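Long-range contacts in AgaA (Rhizobium radiobacter, PDB 6HLX), which serves as a periplasmic binding protein that captures agropinic acid for import by an ABC transporter and belongs to solute-binding protein family 5: residues A[37-42]-A[127-132]; A[32-37]-A[46-51]; A[264-269]-A[302-307]. All coordinates share one frame; numbering follows the deposited sequence.

Contact 1 (A[37-42]-A[127-132])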
loop_
_atom_site.group_PDB
_atom_site.type_symbol
_atom_site.label_atom_id
_atom_site.label_comp_id
_atom_site.label_asym_id
_atom_site.label_seq_id
_atom_site.Cartn_x
_atom_site.Cartn_y
_atom_site.Cartn_z
ATOM N N VAL A 37 2.989 -16.974 -1.235
ATOM C CA VAL A 37 1.658 -16.740 -1.800
ATOM C C VAL A 37 1.605 -15.295 -2.302
ATOM O O VAL A 37 2.385 -14.454 -1.847
ATOM C CB VAL A 37 0.540 -16.978 -0.754
ATOM C CG1 VAL A 37 0.402 -18.456 -0.390
ATOM C CG2 VAL A 37 0.746 -16.117 0.502
ATOM N N ASN A 38 0.697 -15.019 -3.227
ATOM C CA ASN A 38 0.438 -13.642 -3.679
ATOM C C ASN A 38 -1.017 -13.597 -4.054
ATOM O O ASN A 38 -1.592 -14.646 -4.359
ATOM C CB ASN A 38 1.303 -13.262 -4.865
ATOM C CG ASN A 38 2.742 -13.013 -4.477
ATOM O OD1 ASN A 38 3.625 -13.832 -4.751
ATOM N ND2 ASN A 38 3.013 -11.884 -3.806
ATOM N N TYR A 39 -1.629 -12.393 -4.059
ATOM C CA TYR A 39 -3.023 -12.317 -4.483
ATOM C C TYR A 39 -3.139 -12.523 -5.993
ATOM O O TYR A 39 -2.323 -11.995 -6.754
ATOM C CB TYR A 39 -3.576 -10.934 -4.125
ATOM C CG TYR A 39 -3.853 -10.771 -2.644
ATOM C CD1 TYR A 39 -4.933 -11.412 -2.040
ATOM C CD2 TYR A 39 -3.050 -9.956 -1.852
ATOM C CE1 TYR A 39 -5.224 -11.216 -0.688
ATOM C CE2 TYR A 39 -3.322 -9.768 -0.495
ATOM C CZ TYR A 39 -4.415 -10.391 0.079
ATOM O OH TYR A 39 -4.673 -10.177 1.414
ATOM N N GLY A 40 -4.176 -13.244 -6.401
ATOM C CA GLY A 40 -4.556 -13.460 -7.793
ATOM C C GLY A 40 -5.345 -12.246 -8.265
ATOM O O GLY A 40 -5.750 -11.404 -7.447
ATOM N N ILE A 41 -5.569 -12.134 -9.595
ATOM C CA ILE A 41 -6.248 -10.970 -10.175
ATOM C C ILE A 41 -7.699 -10.816 -9.693
ATOM O O ILE A 41 -8.241 -9.716 -9.802
ATOM C CB ILE A 41 -6.139 -10.933 -11.726
ATOM C CG1 ILE A 41 -6.904 -12.119 -12.380
ATOM C CG2 ILE A 41 -4.663 -10.859 -12.159
ATOM C CD1 ILE A 41 -7.192 -11.954 -13.875
ATOM N N ASP A 42 -8.317 -11.912 -9.176
ATOM C CA ASP A 42 -9.682 -11.905 -8.635
ATOM C C ASP A 42 -9.677 -11.663 -7.105
ATOM O O ASP A 42 -10.736 -11.663 -6.474
ATOM C CB ASP A 42 -10.374 -13.245 -8.943
ATOM C CG ASP A 42 -9.657 -14.494 -8.422
ATOM O OD1 ASP A 42 -8.543 -14.356 -7.817
ATOM O OD2 ASP A 42 -10.193 -15.603 -8.618
ATOM N N MET A 127 -2.020 -14.042 8.808
ATOM C CA MET A 127 -0.624 -14.309 8.463
ATOM C C MET A 127 -0.455 -14.665 6.989
ATOM O O MET A 127 0.489 -14.178 6.359
ATOM C CB MET A 127 -0.031 -15.400 9.372
ATOM C CG MET A 127 1.474 -15.651 9.160
ATOM S SD MET A 127 2.485 -14.141 9.261
ATOM C CE MET A 127 2.229 -13.655 10.951
ATOM N N ILE A 128 -1.340 -15.528 6.432
ATOM C CA ILE A 128 -1.204 -15.880 5.002
ATOM C C ILE A 128 -1.319 -14.612 4.126
ATOM O O ILE A 128 -0.525 -14.408 3.192
ATOM C CB ILE A 128 -2.228 -16.980 4.586
ATOM C CG1 ILE A 128 -1.913 -18.329 5.278
ATOM C CG2 ILE A 128 -2.287 -17.163 3.069
ATOM C CD1 ILE A 128 -0.600 -19.025 4.823
ATOM N N ASP A 129 -2.254 -13.714 4.499
ATOM C CA ASP A 129 -2.416 -12.449 3.749
ATOM C C ASP A 129 -1.159 -11.572 3.847
ATOM O O ASP A 129 -0.719 -11.018 2.826
ATOM C CB ASP A 129 -3.644 -11.680 4.242
ATOM C CG ASP A 129 -4.941 -12.408 3.936
ATOM O OD1 ASP A 129 -5.483 -12.209 2.845
ATOM O OD2 ASP A 129 -5.408 -13.175 4.795
ATOM N N TYR A 130 -0.546 -11.475 5.040
ATOM C CA TYR A 130 0.683 -10.676 5.184
ATOM C C TYR A 130 1.862 -11.293 4.423
ATOM O O TYR A 130 2.729 -10.557 3.943
ATOM C CB TYR A 130 1.020 -10.365 6.649
ATOM C CG TYR A 130 0.131 -9.270 7.216
ATOM C CD1 TYR A 130 0.181 -7.969 6.711
ATOM C CD2 TYR A 130 -0.725 -9.520 8.289
ATOM C CE1 TYR A 130 -0.614 -6.951 7.241
ATOM C CE2 TYR A 130 -1.515 -8.503 8.836
ATOM C CZ TYR A 130 -1.465 -7.226 8.297
ATOM O OH TYR A 130 -2.241 -6.207 8.805
ATOM N N LEU A 131 1.833 -12.626 4.204
ATOM C CA LEU A 131 2.873 -13.274 3.404
ATOM C C LEU A 131 2.700 -12.990 1.905
ATOM O O LEU A 131 3.618 -13.242 1.103
ATOM C CB LEU A 131 2.942 -14.788 3.706
ATOM C CG LEU A 131 3.467 -15.101 5.110
ATOM C CD1 LEU A 131 3.192 -16.546 5.473
ATOM C CD2 LEU A 131 5.017 -14.771 5.232
ATOM N N ALA A 132 1.526 -12.425 1.533
ATOM C CA ALA A 132 1.256 -12.031 0.146
ATOM C C ALA A 132 1.706 -10.582 -0.092
ATOM O O ALA A 132 1.584 -10.101 -1.209
ATOM C CB ALA A 132 -0.232 -12.178 -0.173
HETATM O O HOH W 1 4.784 -11.971 -1.301
HETATM O O HOH W 2 0.217 -10.305 -3.502
#
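Helix 127-131 packs almost at a right angle (82°) across strand 37-39, an outermost strand of a five-stranded antiparallel sheet, and the contact divides into a tightly packed apolar half and a looser polar one. In the packed half Val37 does the work with a single branch: CG2, held in the crowded position between its own backbone N and carbonyl carbon, reaches 3.4 Å from Ile128 O and also touches Ile128 CG2, Leu131 CB and Ala132 CB. Alongside it, Ala132 CA directs its hydrogen almost straight at Val37 O (3.3 Å, 161° at the hydrogen). Ala132 CB also touches the Tyr39 ring, 3.9 Å from CE2.

The other half is polar, part of it bridged by water. One molecule accepts from Tyr39 N at 2.8 Å and from Asn38 ND2, and donates to Ala132 O at 2.7 Å, while Asn38 OD1 turns back to Gly35 N. At the far end of the tyrosine the bond is direct: OH donates to Asp129 OD1 over 2.6 Å, using the anti lone pair of that oxygen. Because Thr384 N bonds to the same hydroxyl, the phenol is gripped twice; the short bond is consistent with an ionised Asp129 that polarises the Tyr39 hydroxyl.

Contact 2 (A[32-37]-A[46-51])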
loop_
_atom_site.group_PDB
_atom_site.type_symbol
_atom_site.label_atom_id
_atom_site.label_comp_id
_atom_site.label_asym_id
_atom_site.label_seq_id
_atom_site.Cartn_x
_atom_site.Cartn_y
_atom_site.Cartn_z
ATOM N N ILE A 32 9.176 -8.780 -10.931
ATOM C CA ILE A 32 10.425 -9.537 -10.736
ATOM C C ILE A 32 10.369 -10.544 -9.594
ATOM O O ILE A 32 11.220 -11.431 -9.550
ATOM C CB ILE A 32 11.536 -8.477 -10.451
ATOM C CG1 ILE A 32 11.801 -7.606 -11.709
ATOM C CG2 ILE A 32 12.855 -9.074 -9.885
ATOM C CD1 ILE A 32 12.537 -6.219 -11.266
ATOM N N HIS A 33 9.460 -10.350 -8.636
ATOM C CA HIS A 33 9.474 -11.171 -7.425
ATOM C C HIS A 33 8.194 -11.925 -7.158
ATOM O O HIS A 33 7.131 -11.509 -7.600
ATOM C CB HIS A 33 9.764 -10.258 -6.208
ATOM C CG HIS A 33 11.153 -9.688 -6.185
ATOM N ND1 HIS A 33 12.257 -10.492 -5.999
ATOM C CD2 HIS A 33 11.557 -8.396 -6.274
ATOM C CE1 HIS A 33 13.300 -9.680 -6.017
ATOM N NE2 HIS A 33 12.920 -8.402 -6.172
ATOM N N ARG A 34 8.294 -12.965 -6.303
ATOM C CA ARG A 34 7.167 -13.757 -5.838
ATOM C C ARG A 34 7.394 -14.117 -4.376
ATOM O O ARG A 34 8.541 -14.287 -3.954
ATOM C CB ARG A 34 7.033 -15.052 -6.681
ATOM C CG ARG A 34 6.395 -14.848 -8.071
ATOM C CD ARG A 34 4.944 -14.403 -7.943
ATOM N NE ARG A 34 4.277 -14.113 -9.219
ATOM C CZ ARG A 34 4.278 -12.931 -9.832
ATOM N NH1 ARG A 34 4.982 -11.913 -9.334
ATOM N NH2 ARG A 34 3.598 -12.762 -10.955
ATOM N N GLY A 35 6.294 -14.266 -3.633
ATOM C CA GLY A 35 6.335 -14.745 -2.252
ATOM C C GLY A 35 5.873 -16.184 -2.176
ATOM O O GLY A 35 5.683 -16.839 -3.212
ATOM N N LEU A 36 5.652 -16.690 -0.947
ATOM C CA LEU A 36 5.111 -18.039 -0.758
ATOM C C LEU A 36 3.726 -18.078 -1.409
ATOM O O LEU A 36 3.367 -19.039 -2.085
ATOM C CB LEU A 36 4.993 -18.345 0.739
ATOM C CG LEU A 36 6.330 -18.545 1.447
ATOM C CD1 LEU A 36 6.167 -18.464 2.976
ATOM C CD2 LEU A 36 7.011 -19.836 0.974
ATOM N N VAL A 37 2.989 -16.974 -1.235
ATOM C CA VAL A 37 1.658 -16.740 -1.800
ATOM C C VAL A 37 1.605 -15.295 -2.302
ATOM O O VAL A 37 2.385 -14.454 -1.847
ATOM C CB VAL A 37 0.540 -16.978 -0.754
ATOM C CG1 VAL A 37 0.402 -18.456 -0.390
ATOM C CG2 VAL A 37 0.746 -16.117 0.502
ATOM N N SER A 46 -3.215 -16.907 -4.000
ATOM C CA SER A 46 -2.684 -17.863 -4.962
ATOM C C SER A 46 -1.421 -18.546 -4.399
ATOM O O SER A 46 -0.550 -17.838 -3.912
ATOM C CB SER A 46 -2.348 -17.138 -6.268
ATOM O OG SER A 46 -1.710 -17.993 -7.207
ATOM N N PRO A 47 -1.299 -19.896 -4.479
ATOM C CA PRO A 47 -0.053 -20.550 -4.041
ATOM C C PRO A 47 1.026 -20.276 -5.097
ATOM O O PRO A 47 0.902 -20.659 -6.279
ATOM C CB PRO A 47 -0.453 -22.030 -3.934
ATOM C CG PRO A 47 -1.549 -22.206 -4.929
ATOM C CD PRO A 47 -2.267 -20.874 -5.035
ATOM N N GLU A 48 2.049 -19.522 -4.696
ATOM C CA GLU A 48 3.115 -19.098 -5.618
ATOM C C GLU A 48 4.364 -19.922 -5.374
ATOM O O GLU A 48 4.412 -21.052 -5.848
ATOM C CB GLU A 48 3.336 -17.565 -5.554
ATOM C CG GLU A 48 2.138 -16.787 -6.112
ATOM C CD GLU A 48 1.863 -16.868 -7.611
ATOM O OE1 GLU A 48 2.808 -17.127 -8.395
ATOM O OE2 GLU A 48 0.698 -16.634 -8.007
ATOM N N LEU A 49 5.351 -19.427 -4.595
ATOM C CA LEU A 49 6.517 -20.292 -4.313
ATOM C C LEU A 49 6.153 -21.488 -3.402
ATOM O O LEU A 49 6.847 -22.520 -3.407
ATOM C CB LEU A 49 7.676 -19.499 -3.758
ATOM C CG LEU A 49 8.235 -18.459 -4.722
ATOM C CD1 LEU A 49 9.325 -17.634 -4.032
ATOM C CD2 LEU A 49 8.791 -19.129 -6.017
ATOM N N ALA A 50 5.048 -21.362 -2.660
ATOM C CA ALA A 50 4.498 -22.494 -1.912
ATOM C C ALA A 50 3.466 -23.144 -2.844
ATOM O O ALA A 50 2.520 -22.471 -3.257
ATOM C CB ALA A 50 3.825 -22.018 -0.622
ATOM N N GLU A 51 3.666 -24.405 -3.240
ATOM C CA GLU A 51 2.672 -25.130 -4.061
ATOM C C GLU A 51 1.402 -25.424 -3.226
ATOM O O GLU A 51 0.297 -25.573 -3.759
ATOM C CB GLU A 51 3.262 -26.448 -4.537
ATOM C CG GLU A 51 2.388 -27.150 -5.551
ATOM C CD GLU A 51 3.075 -28.284 -6.273
ATOM O OE1 GLU A 51 2.446 -28.843 -7.200
ATOM O OE2 GLU A 51 4.229 -28.621 -5.912
#
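Leu49 lies along the backbone of Arg34 and Gly35, with CG 3.4 Å from Gly35 O and CD1 equally close to Arg34 O. Its own N-H closes the overlap with a straight bond to Gly35 O (3.0 Å, 163°) in the carbonyl plane. One residue on, Leu36 O accepts twice: Ala50 N arrives on a lone pair at 2.9 Å, and Glu48 N comes from above the carbonyl plane at 3.0 Å. Two N-H groups of 46-51 thus converge on one oxygen where strand 45-55 is interrupted, and Leu36 CB rests against Ala50 CB. Regular pairing appears at the end, where Val37 and Pro47 form an antiparallel non-hydrogen-bonded pair and Val37 CA approaches Ser46 O at 3.2 Å.

The charged side chains meet above this backbone link. Arg34 and Glu48 both bend at chi2, so that Glu48 OE1 comes to the guanidinium edge in a long salt bridge, 3.5 Å from Arg34 NE, with the two planes nearly perpendicular (86°). Each has firmer partners. Glu48 OE1 bonds to Tyr181 OH, while OE2 takes Ser46 OG at 2.9 Å and pairs with Lys182; Arg34 NH2 pairs with Glu481. Such a network would probably keep the buried Glu48 ionised.

Arg34 NH1 also bonds to His33 O and Leu30 O, tying the contact to the C-terminal end of helix 23-32. Beyond Leu36 and Ala50 stands strand 61-66, whose Phe64 touches both side chains, and Val37 leads into edge strand 37-39.

Contact 3 (A[264-269]-A[302-307]); sequences AVDRSA and FSHHVE. With ZN (zinc ion), chain P; ZN (zinc ion), chain O.
Two zinc sites at the protein surface meet here, one carried by an N-cap aspartate before helix 267-274 and the other by a histidine just ahead of helix 306-315. Asp266 OD1 binds one ion at 1.9 Å and His304 NE2 binds the other at 2.0 Å, each metal also holding a water. Glu345 belongs with His304 to a zinc site seen for this protein.

The side chains carrying the metals also pack on each other. Both start out anti to their backbone N (chi1 -168° for Asp266, -179° for His304) and cross at about a right angle. Asp266 CB sits over the centre of the imidazole face, a CH-pi contact 3.8 Å from the centroid, with the carboxylate turned 87° to the ring. OD1 approaches His304 CD2 at 3.1 Å; at the ring edge, near its plane, Ala264 O lies 3.1 Å from CE1. His304 ND1 makes a weak bond to Tyr263 O, consistent with a proton on ND1 and the NE2 lone pair given to the metal.

The second carboxylate oxygen serves the helix. OD2 accepts from Ala269 N on its anti lone pair (3.2 Å) and weakly from Ser268 N, and the water on the zinc held by OD1 donates to OD2 at 3.0 Å. Metal and helix dipole would probably both favour the ionised form of Asp266.

Further inward, Arg267 NH2 lies 4.1 Å from Phe302 CB, while NH1 bonds to Ala262 O. Phe302 packs edge-to-face with Tyr263 of helix 255-264, Arg267 touches Phe449 of strand 446-451, and Glu345 of helix 333-347 accepts from Asp266 N.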
loop_
_atom_site.group_PDB
_atom_site.type_symbol
_atom_site.label_atom_id
_atom_site.label_comp_id
_atom_site.label_asym_id
_atom_site.label_seq_id
_atom_site.Cartn_x
_atom_site.Cartn_y
_atom_site.Cartn_z
ATOM N N ALA A 264 -13.838 19.881 11.164
ATOM C CA ALA A 264 -13.521 21.140 10.483
ATOM C C ALA A 264 -13.297 21.039 8.988
ATOM O O ALA A 264 -13.405 22.050 8.289
ATOM C CB ALA A 264 -12.301 21.790 11.122
ATOM N N VAL A 265 -12.892 19.868 8.497
ATOM C CA VAL A 265 -12.555 19.762 7.079
ATOM C C VAL A 265 -13.762 19.395 6.238
ATOM O O VAL A 265 -14.275 18.290 6.365
ATOM C CB VAL A 265 -11.346 18.824 6.831
ATOM C CG1 VAL A 265 -11.001 18.756 5.336
ATOM C CG2 VAL A 265 -10.126 19.268 7.630
ATOM N N ASP A 266 -14.200 20.318 5.354
ATOM C CA ASP A 266 -15.297 20.026 4.458
ATOM C C ASP A 266 -14.802 19.019 3.409
ATOM O O ASP A 266 -13.826 19.278 2.695
ATOM C CB ASP A 266 -15.826 21.269 3.752
ATOM C CG ASP A 266 -17.126 20.930 3.082
ATOM O OD1 ASP A 266 -18.190 21.030 3.756
ATOM O OD2 ASP A 266 -17.090 20.509 1.908
ATOM N N ARG A 267 -15.469 17.875 3.336
ATOM C CA ARG A 267 -15.032 16.801 2.441
ATOM C C ARG A 267 -15.289 17.096 0.968
ATOM O O ARG A 267 -14.496 16.664 0.118
ATOM C CB ARG A 267 -15.623 15.476 2.891
ATOM C CG ARG A 267 -14.956 15.043 4.187
ATOM C CD ARG A 267 -15.914 14.389 5.106
ATOM N NE ARG A 267 -15.246 13.859 6.296
ATOM C CZ ARG A 267 -15.147 14.490 7.461
ATOM N NH1 ARG A 267 -15.593 15.730 7.594
ATOM N NH2 ARG A 267 -14.558 13.900 8.490
ATOM N N SER A 268 -16.335 17.888 0.658
ATOM C CA SER A 268 -16.576 18.279 -0.735
ATOM C C SER A 268 -15.488 19.215 -1.236
ATOM O O SER A 268 -15.229 19.225 -2.427
ATOM C CB SER A 268 -17.945 18.934 -0.895
ATOM O OG SER A 268 -18.959 18.009 -0.547
ATOM N N ALA A 269 -14.847 20.011 -0.341
ATOM C CA ALA A 269 -13.757 20.910 -0.752
ATOM C C ALA A 269 -12.599 20.072 -1.277
ATOM O O ALA A 269 -12.020 20.419 -2.300
ATOM C CB ALA A 269 -13.296 21.782 0.412
ATOM N N PHE A 302 -19.015 11.614 12.167
ATOM C CA PHE A 302 -18.633 13.012 11.999
ATOM C C PHE A 302 -19.583 13.677 11.009
ATOM O O PHE A 302 -20.365 13.006 10.334
ATOM C CB PHE A 302 -17.175 13.122 11.492
ATOM C CG PHE A 302 -16.147 12.618 12.472
ATOM C CD1 PHE A 302 -15.874 13.323 13.643
ATOM C CD2 PHE A 302 -15.451 11.439 12.228
ATOM C CE1 PHE A 302 -14.949 12.838 14.571
ATOM C CE2 PHE A 302 -14.510 10.966 13.143
ATOM C CZ PHE A 302 -14.275 11.663 14.315
ATOM N N SER A 303 -19.503 15.004 10.936
ATOM C CA SER A 303 -20.211 15.845 9.988
ATOM C C SER A 303 -19.348 17.074 9.822
ATOM O O SER A 303 -18.374 17.225 10.563
ATOM C CB SER A 303 -21.587 16.225 10.528
ATOM O OG SER A 303 -21.473 16.916 11.760
ATOM N N HIS A 304 -19.671 17.949 8.862
ATOM C CA HIS A 304 -18.917 19.186 8.737
ATOM C C HIS A 304 -19.560 20.206 9.669
ATOM O O HIS A 304 -20.722 20.581 9.474
ATOM C CB HIS A 304 -18.857 19.714 7.304
ATOM C CG HIS A 304 -18.064 20.974 7.194
ATOM N ND1 HIS A 304 -16.789 21.079 7.726
ATOM C CD2 HIS A 304 -18.398 22.158 6.632
ATOM C CE1 HIS A 304 -16.390 22.313 7.463
ATOM N NE2 HIS A 304 -17.321 22.995 6.803
ATOM N N HIS A 305 -18.814 20.632 10.700
ATOM C CA HIS A 305 -19.325 21.562 11.694
ATOM C C HIS A 305 -18.218 22.371 12.340
ATOM O O HIS A 305 -17.651 21.965 13.355
ATOM C CB HIS A 305 -20.156 20.792 12.736
ATOM C CG HIS A 305 -21.268 21.607 13.260
ATOM N ND1 HIS A 305 -22.147 21.117 14.186
ATOM C CD2 HIS A 305 -21.575 22.904 13.004
ATOM C CE1 HIS A 305 -22.951 22.136 14.454
ATOM N NE2 HIS A 305 -22.679 23.185 13.678
ATOM N N VAL A 306 -17.880 23.499 11.709
ATOM C CA VAL A 306 -16.800 24.401 12.103
ATOM C C VAL A 306 -16.908 24.856 13.560
ATOM O O VAL A 306 -15.930 24.782 14.299
ATOM C CB VAL A 306 -16.681 25.593 11.112
ATOM C CG1 VAL A 306 -15.706 26.652 11.617
ATOM C CG2 VAL A 306 -16.276 25.106 9.720
ATOM N N GLU A 307 -18.093 25.311 13.987
ATOM C CA GLU A 307 -18.240 25.814 15.352
ATOM C C GLU A 307 -18.052 24.698 16.407
ATOM O O GLU A 307 -17.470 24.958 17.462
ATOM C CB GLU A 307 -19.540 26.624 15.549
ATOM C CG GLU A 307 -20.529 26.654 14.387
ATOM C CD GLU A 307 -20.196 27.215 13.010
ATOM O OE1 GLU A 307 -20.162 28.455 12.839
ATOM O OE2 GLU A 307 -20.034 26.398 12.077
HETATM ZN ZN ZN P . -16.708 24.885 6.369
HETATM ZN ZN ZN O . -19.643 20.316 2.761
HETATM O O HOH W 3 -19.869 20.973 0.937
HETATM O O HOH W 4 -14.782 24.991 6.456
#

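How the contacts relate
Contacts 1 and 2 are two adjoining parts of one local unit: their centres are 8 Å apart, both contain Val37, and the segments alternate along the chain. Asn38 O probably accepts from Ser46 N (2.8 Å), joining them through neighbouring strands of the same antiparallel sheet. Contact 1 fastens a helix to the sheet's edge strand, and contact 2 ties the approach to that strand to the next one. Contact 3 lies on the opposite side of the chain's centre, its centre about 37 Å from that of contact 1 and 44 Å from that of contact 2. Its zinc ions belong to the periphery, whereas agropinic acid is bound in the ligand pocket, which in this family lies in the cleft between the lobes.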